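Local coordinates for protein alpha-galactosidase (Thermus thermophilus, PDB 6LCJ) that probably hydrolyses terminal alpha-galactosyl groups from sugars as a hexameric alpha-galactosidase of glycoside hydrolase family 36, at residues D251-L254 against R260-R263; L272-A277 against A309-A314; D304-A309 against K322-L327. One frame throughout, in Å; residues are numbered along the deposited sequence.

Contact 1: D251-L254 against R260-R263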
loop_
_atom_site.group_PDB
_atom_site.type_symbol
_atom_site.label_atom_id
_atom_site.label_comp_id
_atom_site.label_asym_id
_atom_site.label_seq_id
_atom_site.Cartn_x
_atom_site.Cartn_y
_atom_site.Cartn_z
ATOM N N ASP E 251 12.459 1.429 37.736
ATOM C CA ASP E 251 12.649 2.875 37.705
ATOM C C ASP E 251 14.055 3.289 37.267
ATOM O O ASP E 251 14.318 4.490 37.143
ATOM C CB ASP E 251 12.352 3.465 39.086
ATOM C CG ASP E 251 13.307 2.961 40.155
ATOM O OD1 ASP E 251 13.434 1.722 40.316
ATOM O OD2 ASP E 251 13.933 3.809 40.827
ATOM N N TRP E 252 14.962 2.344 37.046
ATOM C CA TRP E 252 16.285 2.679 36.534
ATOM C C TRP E 252 16.400 2.543 35.017
ATOM O O TRP E 252 17.379 3.030 34.438
ATOM C CB TRP E 252 17.351 1.804 37.200
ATOM C CG TRP E 252 17.732 2.245 38.593
ATOM C CD1 TRP E 252 17.092 3.166 39.366
ATOM C CD2 TRP E 252 18.850 1.782 39.362
ATOM N NE1 TRP E 252 17.742 3.311 40.569
ATOM C CE2 TRP E 252 18.823 2.470 40.594
ATOM C CE3 TRP E 252 19.868 0.854 39.129
ATOM C CZ2 TRP E 252 19.771 2.256 41.592
ATOM C CZ3 TRP E 252 20.809 0.643 40.120
ATOM C CH2 TRP E 252 20.753 1.345 41.338
ATOM N N VAL E 253 15.435 1.906 34.365
ATOM C CA VAL E 253 15.497 1.681 32.928
ATOM C C VAL E 253 15.223 2.988 32.195
ATOM O O VAL E 253 14.289 3.719 32.532
ATOM C CB VAL E 253 14.503 0.587 32.520
ATOM C CG1 VAL E 253 14.425 0.464 31.003
ATOM C CG2 VAL E 253 14.914 -0.731 33.171
ATOM N N LEU E 254 16.057 3.300 31.204
ATOM C CA LEU E 254 15.790 4.441 30.336
ATOM C C LEU E 254 14.500 4.209 29.559
ATOM O O LEU E 254 14.340 3.177 28.894
ATOM C CB LEU E 254 16.951 4.663 29.379
ATOM C CG LEU E 254 16.805 5.867 28.451
ATOM C CD1 LEU E 254 16.724 7.156 29.252
ATOM C CD2 LEU E 254 17.982 5.891 27.489
ATOM N N ARG E 260 7.840 3.284 27.706
ATOM C CA ARG E 260 8.452 2.043 27.234
ATOM C C ARG E 260 9.977 2.138 27.292
ATOM O O ARG E 260 10.544 3.211 27.057
ATOM C CB ARG E 260 8.017 1.728 25.814
ATOM C CG ARG E 260 6.529 1.799 25.608
ATOM C CD ARG E 260 6.178 1.877 24.135
ATOM N NE ARG E 260 6.635 3.140 23.572
ATOM C CZ ARG E 260 5.903 3.911 22.774
ATOM N NH1 ARG E 260 4.664 3.542 22.448
ATOM N NH2 ARG E 260 6.407 5.055 22.310
ATOM N N PRO E 261 10.651 1.038 27.617
ATOM C CA PRO E 261 12.120 1.040 27.624
ATOM C C PRO E 261 12.688 1.377 26.256
ATOM O O PRO E 261 12.239 0.862 25.233
ATOM C CB PRO E 261 12.471 -0.394 28.035
ATOM C CG PRO E 261 11.271 -0.861 28.806
ATOM C CD PRO E 261 10.101 -0.237 28.105
ATOM N N VAL E 262 13.676 2.269 26.246
ATOM C CA VAL E 262 14.390 2.590 25.021
ATOM C C VAL E 262 15.246 1.401 24.598
ATOM O O VAL E 262 15.942 0.787 25.415
ATOM C CB VAL E 262 15.231 3.855 25.243
ATOM C CG1 VAL E 262 16.165 4.124 24.064
ATOM C CG2 VAL E 262 14.303 5.027 25.495
ATOM N N ARG E 263 15.180 1.052 23.319
ATOM C CA ARG E 263 15.972 -0.063 22.810
ATOM C C ARG E 263 17.426 0.368 22.654
ATOM O O ARG E 263 17.713 1.454 22.132
ATOM C CB ARG E 263 15.389 -0.550 21.487
ATOM C CG ARG E 263 13.865 -0.634 21.546
ATOM C CD ARG E 263 13.325 -1.850 20.851
ATOM N NE ARG E 263 13.465 -3.053 21.671
ATOM C CZ ARG E 263 12.488 -3.930 21.883
ATOM N NH1 ARG E 263 11.291 -3.729 21.339
ATOM N NH2 ARG E 263 12.708 -5.006 22.638
HETATM O O HOH W 1 16.269 1.085 27.942
#

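Contact 2: L272-A277 against A309-A314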
loop_
_atom_site.group_PDB
_atom_site.type_symbol
_atom_site.label_atom_id
_atom_site.label_comp_id
_atom_site.label_asym_id
_atom_site.label_seq_id
_atom_site.Cartn_x
_atom_site.Cartn_y
_atom_site.Cartn_z
ATOM N N LEU E 272 18.788 -5.422 23.968
ATOM C CA LEU E 272 19.513 -4.638 24.947
ATOM C C LEU E 272 18.688 -3.433 25.367
ATOM O O LEU E 272 17.943 -2.851 24.575
ATOM C CB LEU E 272 20.855 -4.160 24.391
ATOM C CG LEU E 272 21.756 -5.236 23.792
ATOM C CD1 LEU E 272 23.004 -4.582 23.243
ATOM C CD2 LEU E 272 22.080 -6.287 24.836
ATOM N N TYR E 273 18.850 -3.061 26.625
ATOM C CA TYR E 273 18.186 -1.917 27.211
ATOM C C TYR E 273 19.239 -1.139 27.970
ATOM O O TYR E 273 20.335 -1.636 28.220
ATOM C CB TYR E 273 17.022 -2.347 28.124
ATOM C CG TYR E 273 15.990 -3.146 27.373
ATOM C CD1 TYR E 273 15.152 -2.532 26.455
ATOM C CD2 TYR E 273 15.874 -4.504 27.556
ATOM C CE1 TYR E 273 14.220 -3.241 25.753
ATOM C CE2 TYR E 273 14.928 -5.232 26.856
ATOM C CZ TYR E 273 14.109 -4.592 25.954
ATOM O OH TYR E 273 13.168 -5.305 25.251
ATOM N N ALA E 274 18.904 0.093 28.320
ATOM C CA ALA E 274 19.856 1.010 28.910
ATOM C C ALA E 274 19.391 1.386 30.306
ATOM O O ALA E 274 18.189 1.405 30.592
ATOM C CB ALA E 274 20.014 2.266 28.050
ATOM N N LEU E 275 20.354 1.669 31.179
ATOM C CA LEU E 275 20.066 2.335 32.437
ATOM C C LEU E 275 20.133 3.836 32.217
ATOM O O LEU E 275 20.926 4.320 31.407
ATOM C CB LEU E 275 21.048 1.903 33.525
ATOM C CG LEU E 275 21.032 0.406 33.833
ATOM C CD1 LEU E 275 22.195 0.051 34.747
ATOM C CD2 LEU E 275 19.699 -0.049 34.429
ATOM N N ASP E 276 19.280 4.570 32.930
ATOM C CA ASP E 276 19.080 5.993 32.669
ATOM C C ASP E 276 20.194 6.785 33.332
ATOM O O ASP E 276 20.202 6.958 34.551
ATOM C CB ASP E 276 17.704 6.425 33.173
ATOM C CG ASP E 276 17.437 7.911 32.995
ATOM O OD1 ASP E 276 18.278 8.642 32.427
ATOM O OD2 ASP E 276 16.346 8.348 33.419
ATOM N N ALA E 277 21.127 7.289 32.527
ATOM C CA ALA E 277 22.240 8.054 33.063
ATOM C C ALA E 277 21.825 9.447 33.526
ATOM O O ALA E 277 22.664 10.185 34.057
ATOM C CB ALA E 277 23.357 8.136 32.011
ATOM N N ALA E 309 24.624 5.197 27.633
ATOM C CA ALA E 309 24.424 6.319 28.537
ATOM C C ALA E 309 24.057 7.614 27.817
ATOM O O ALA E 309 23.706 8.600 28.485
ATOM C CB ALA E 309 25.684 6.536 29.371
ATOM N N ALA E 310 24.135 7.648 26.484
ATOM C CA ALA E 310 23.905 8.874 25.728
ATOM C C ALA E 310 22.735 8.752 24.760
ATOM O O ALA E 310 22.529 9.646 23.934
ATOM C CB ALA E 310 25.173 9.290 24.979
ATOM N N LEU E 311 21.949 7.693 24.847
ATOM C CA LEU E 311 20.777 7.610 23.996
ATOM C C LEU E 311 19.833 8.783 24.287
ATOM O O LEU E 311 19.775 9.288 25.414
ATOM C CB LEU E 311 20.082 6.263 24.197
ATOM C CG LEU E 311 20.930 5.153 23.547
ATOM C CD1 LEU E 311 20.537 3.762 24.036
ATOM C CD2 LEU E 311 20.911 5.228 22.003
ATOM N N PRO E 312 19.094 9.263 23.278
ATOM C CA PRO E 312 18.957 8.727 21.922
ATOM C C PRO E 312 19.912 9.313 20.902
ATOM O O PRO E 312 19.611 9.266 19.724
ATOM C CB PRO E 312 17.512 9.106 21.558
ATOM C CG PRO E 312 17.189 10.322 22.417
ATOM C CD PRO E 312 18.300 10.494 23.440
ATOM N N GLY E 313 21.044 9.855 21.321
ATOM C CA GLY E 313 21.973 10.402 20.359
ATOM C C GLY E 313 22.501 11.731 20.827
ATOM O O GLY E 313 22.715 11.915 22.034
ATOM N N ALA E 314 22.688 12.673 19.892
ATOM C CA ALA E 314 23.224 13.987 20.242
ATOM C C ALA E 314 22.490 14.604 21.425
ATOM O O ALA E 314 23.106 15.304 22.238
ATOM C CB ALA E 314 23.155 14.928 19.035
#

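Contact 3: D304-A309 against K322-L327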
loop_
_atom_site.group_PDB
_atom_site.type_symbol
_atom_site.label_atom_id
_atom_site.label_comp_id
_atom_site.label_asym_id
_atom_site.label_seq_id
_atom_site.Cartn_x
_atom_site.Cartn_y
_atom_site.Cartn_z
ATOM N N ASP E 304 32.612 -0.186 28.415
ATOM C CA ASP E 304 32.160 -0.540 27.088
ATOM C C ASP E 304 30.690 -0.189 26.924
ATOM O O ASP E 304 29.973 0.020 27.907
ATOM C CB ASP E 304 32.369 -2.031 26.830
ATOM C CG ASP E 304 32.604 -2.354 25.358
ATOM O OD1 ASP E 304 32.331 -1.508 24.463
ATOM O OD2 ASP E 304 33.067 -3.487 25.111
ATOM N N PHE E 305 30.256 -0.139 25.654
ATOM C CA PHE E 305 28.870 0.137 25.301
ATOM C C PHE E 305 28.402 1.442 25.916
ATOM O O PHE E 305 27.253 1.557 26.339
ATOM C CB PHE E 305 27.945 -1.009 25.726
ATOM C CG PHE E 305 28.142 -2.269 24.942
ATOM C CD1 PHE E 305 29.217 -3.107 25.206
ATOM C CD2 PHE E 305 27.259 -2.613 23.930
ATOM C CE1 PHE E 305 29.410 -4.277 24.474
ATOM C CE2 PHE E 305 27.442 -3.783 23.191
ATOM C CZ PHE E 305 28.519 -4.616 23.467
ATOM N N LEU E 306 29.299 2.423 25.984
ATOM C CA LEU E 306 29.000 3.686 26.636
ATOM C C LEU E 306 28.010 4.539 25.853
ATOM O O LEU E 306 27.494 5.517 26.407
ATOM C CB LEU E 306 30.295 4.465 26.868
ATOM C CG LEU E 306 31.309 3.913 27.889
ATOM C CD1 LEU E 306 32.529 4.825 27.937
ATOM C CD2 LEU E 306 30.687 3.791 29.249
ATOM N N TYR E 307 27.731 4.198 24.585
ATOM C CA TYR E 307 26.620 4.837 23.883
ATOM C C TYR E 307 25.301 4.680 24.652
ATOM O O TYR E 307 24.401 5.520 24.522
ATOM C CB TYR E 307 26.480 4.255 22.465
ATOM C CG TYR E 307 25.864 2.870 22.470
ATOM C CD1 TYR E 307 24.486 2.696 22.427
ATOM C CD2 TYR E 307 26.658 1.742 22.551
ATOM C CE1 TYR E 307 23.926 1.440 22.467
ATOM C CE2 TYR E 307 26.099 0.483 22.586
ATOM C CZ TYR E 307 24.740 0.339 22.547
ATOM O OH TYR E 307 24.203 -0.916 22.594
ATOM N N ALA E 308 25.147 3.600 25.426
ATOM C CA ALA E 308 23.890 3.405 26.140
ATOM C C ALA E 308 23.591 4.564 27.079
ATOM O O ALA E 308 22.422 4.908 27.289
ATOM C CB ALA E 308 23.912 2.087 26.905
ATOM N N ALA E 309 24.624 5.197 27.633
ATOM C CA ALA E 309 24.424 6.319 28.537
ATOM C C ALA E 309 24.057 7.614 27.817
ATOM O O ALA E 309 23.706 8.600 28.485
ATOM C CB ALA E 309 25.684 6.536 29.371
ATOM N N LYS E 322 27.947 14.328 32.112
ATOM C CA LYS E 322 27.852 14.426 33.566
ATOM C C LYS E 322 27.982 13.058 34.227
ATOM O O LYS E 322 28.641 12.928 35.263
ATOM C CB LYS E 322 26.543 15.092 33.969
ATOM C CG LYS E 322 26.483 16.575 33.635
ATOM C CD LYS E 322 25.084 17.159 33.890
ATOM C CE LYS E 322 24.697 18.229 32.852
ATOM N NZ LYS E 322 23.318 17.973 32.297
ATOM N N ALA E 323 27.384 12.021 33.641
ATOM C CA ALA E 323 27.544 10.677 34.192
ATOM C C ALA E 323 28.999 10.223 34.125
ATOM O O ALA E 323 29.538 9.683 35.097
ATOM C CB ALA E 323 26.649 9.685 33.445
ATOM N N MET E 324 29.652 10.428 32.980
ATOM C CA MET E 324 31.040 10.006 32.843
ATOM C C MET E 324 31.972 10.830 33.721
ATOM O O MET E 324 32.976 10.308 34.212
ATOM C CB MET E 324 31.481 10.094 31.378
ATOM C CG MET E 324 30.814 9.094 30.450
ATOM S SD MET E 324 30.834 7.405 31.095
ATOM C CE MET E 324 29.171 7.337 31.634
ATOM N N ALA E 325 31.674 12.119 33.909
ATOM C CA ALA E 325 32.483 12.942 34.801
ATOM C C ALA E 325 32.474 12.392 36.224
ATOM O O ALA E 325 33.484 12.461 36.930
ATOM C CB ALA E 325 31.978 14.380 34.776
ATOM N N ARG E 326 31.353 11.825 36.654
ATOM C CA ARG E 326 31.310 11.224 37.975
ATOM C C ARG E 326 32.131 9.943 38.004
ATOM O O ARG E 326 32.834 9.666 38.982
ATOM C CB ARG E 326 29.850 10.974 38.378
ATOM C CG ARG E 326 29.661 10.116 39.627
ATOM C CD ARG E 326 30.043 10.838 40.954
ATOM N NE ARG E 326 30.247 9.873 42.045
ATOM C CZ ARG E 326 31.393 9.715 42.708
ATOM N NH1 ARG E 326 32.446 10.469 42.406
ATOM N NH2 ARG E 326 31.490 8.792 43.656
ATOM N N LEU E 327 32.067 9.157 36.933
ATOM C CA LEU E 327 32.879 7.949 36.866
ATOM C C LEU E 327 34.354 8.298 36.714
ATOM O O LEU E 327 35.220 7.541 37.165
ATOM C CB LEU E 327 32.410 7.069 35.709
ATOM C CG LEU E 327 31.310 6.052 35.965
ATOM C CD1 LEU E 327 30.092 6.740 36.503
ATOM C CD2 LEU E 327 30.975 5.308 34.678
#

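Contact 1: D251-L254 against R260-R263
The first torsion of Leu254 (chi1 -178°) sets its CG beside its own carbonyl carbon, and that of Val262 (chi1 171°) puts CG1 opposite its backbone N and leaves CG2 beside that N. The valine's CG2 branch therefore meets Leu254 CG at 4.0 Å, while Leu254 CD2 comes up against Val262 CB at 4.1 Å, the two side chains crossing at a slant. A second apolar pair lies one residue earlier on each segment, where the CG1 methyl of Val253 rests on the ring of Pro261, 3.7 Å from its CB.

Between these pairs runs a short polar link centred on the carbonyl of Leu254. Val262 N donates to Leu254 O over 2.9 Å, nearly straight at the hydrogen (166°) although the donor is tilted out of the carbonyl plane. The same oxygen receives a CA-H contact from Pro261 CA at 3.3 Å. A water lies 3.0 Å from Leu254 O and 2.6 Å from Val262 O, able to bridge the two carbonyls.

Leu254 is also backbone-bonded to Ala274 of strand 270-274, and its side chain leans on that strand and on Leu311. Arg260 forms a salt bridge with Asp256 and packs on Arg118 of a second subunit. The single backbone bond thus closes a loop between helix 244-248 and strand 263-267, part of the excursion, with its small antiparallel sheet, that follows strand 229-234 of the TIM barrel.

Contact 2: L272-A277 against A309-A314
Ala277 and Ala309 bring together two connections of a TIM barrel: the end of the excursion that follows strand 229-234, where strand 270-274 runs out toward helix 280-296, and the loop leading from strand 298-303 to helix 317-331. No hydrogen bond crosses between 272-277 and 309-314, and the buried contact is made by apolar groups and one carbonyl.

The apolar contacts are two. Ala277 CB and Ala309 CB meet methyl to methyl at 3.9 Å. Three residues before Ala277, the methyl of Ala274, on the face of strand 270-274 turned to the loop, approaches Leu311 CD1 more loosely, at 4.3 Å. In the leucine CD1 lies anti to CA across the CB-CG bond (chi2 163°), which carries it forward to the strand. Its side chain also leans on Ala264 of the neighbouring strand 263-267. The small alanines let the two backbones come close, with the CA atoms of Ala277 and Ala309 5.3 Å apart.

The contact with a polar atom is that of Ala277 CB with Ala309 O, at 3.6 Å.

Within the loop, a cis peptide between Leu311 and Pro312 makes 310-313 a type VIa turn, and Arg319 NH2 from helix 317-331 grips the carbonyl O of Leu311 at the start of that cis bond. The turn is closed by Gly313 N donating to Ala310 O at 3.0 Å.

Contact 3: D304-A309 against K322-L327
Met324 carries this buried contact, meeting Leu306 with its sulfur and Ala309 with its terminal methyl. SD lies 4.1 Å from the CD2 branch of Leu306, and CE reaches within 4.2 Å of Ala309 CB. The thioether can serve both because its chain is bent twice, at chi2 (-48°) and again at chi3 (103°), the second bend directing CE toward the alanine.

Leu306 and Ala309 present their side chains to the same helix because 306-309 belongs to a 3-10 segment, with Ala309 N bonded to Leu306 O at 3.1 Å and, just before it, Ala308 N to Phe305 O at 3.1 Å. Tyr320, one turn earlier on helix 317-331, also touches both residues, and Phe237 packs on Met324. In the TIM barrel this is the junction of a barrel strand with its following helix: Asp304 directly follows strand 298-303, the connection winds through the 3-10 segment, and helix 317-331 packs back against it. In barrel hydrolases the active site lies at this C-terminal rim of the strands.

Farther out, Phe305 takes up a left-handed backbone conformation that breaks away from the strand direction. Its N donates to Asp304 OD1 at 2.8 Å, on the anti side of the carboxylate and somewhat out of its plane, while OD2 of the same residue accepts a bond from Trp233 NE1. The hydroxyl of Tyr307 sits at the edge of the Phe305 ring, in its plane, and hydrogen-bonds to the carbonyl O of Ala264.

The three contacts lie on the same side of the chain's centre and step inward, from contact 1 in an outer loop to contact 3 beside the barrel. Centres of contacts 1 and 2 are about 9 Å apart, as are those of 2 and 3; the centres of contacts 1 and 3 are about 16 Å apart, and the two do not touch. Both segments of contact 1 precede those of contact 2 in sequence, whereas contacts 2 and 3 alternate along the chain and share Ala309. Strand 270-274 bonds to segment 251-254 through its backbone, while the methyl of Ala274 packs on the carbonyl O of Ala308. The excursion after strand 229-234 is thereby joined to the connection after strand 298-303.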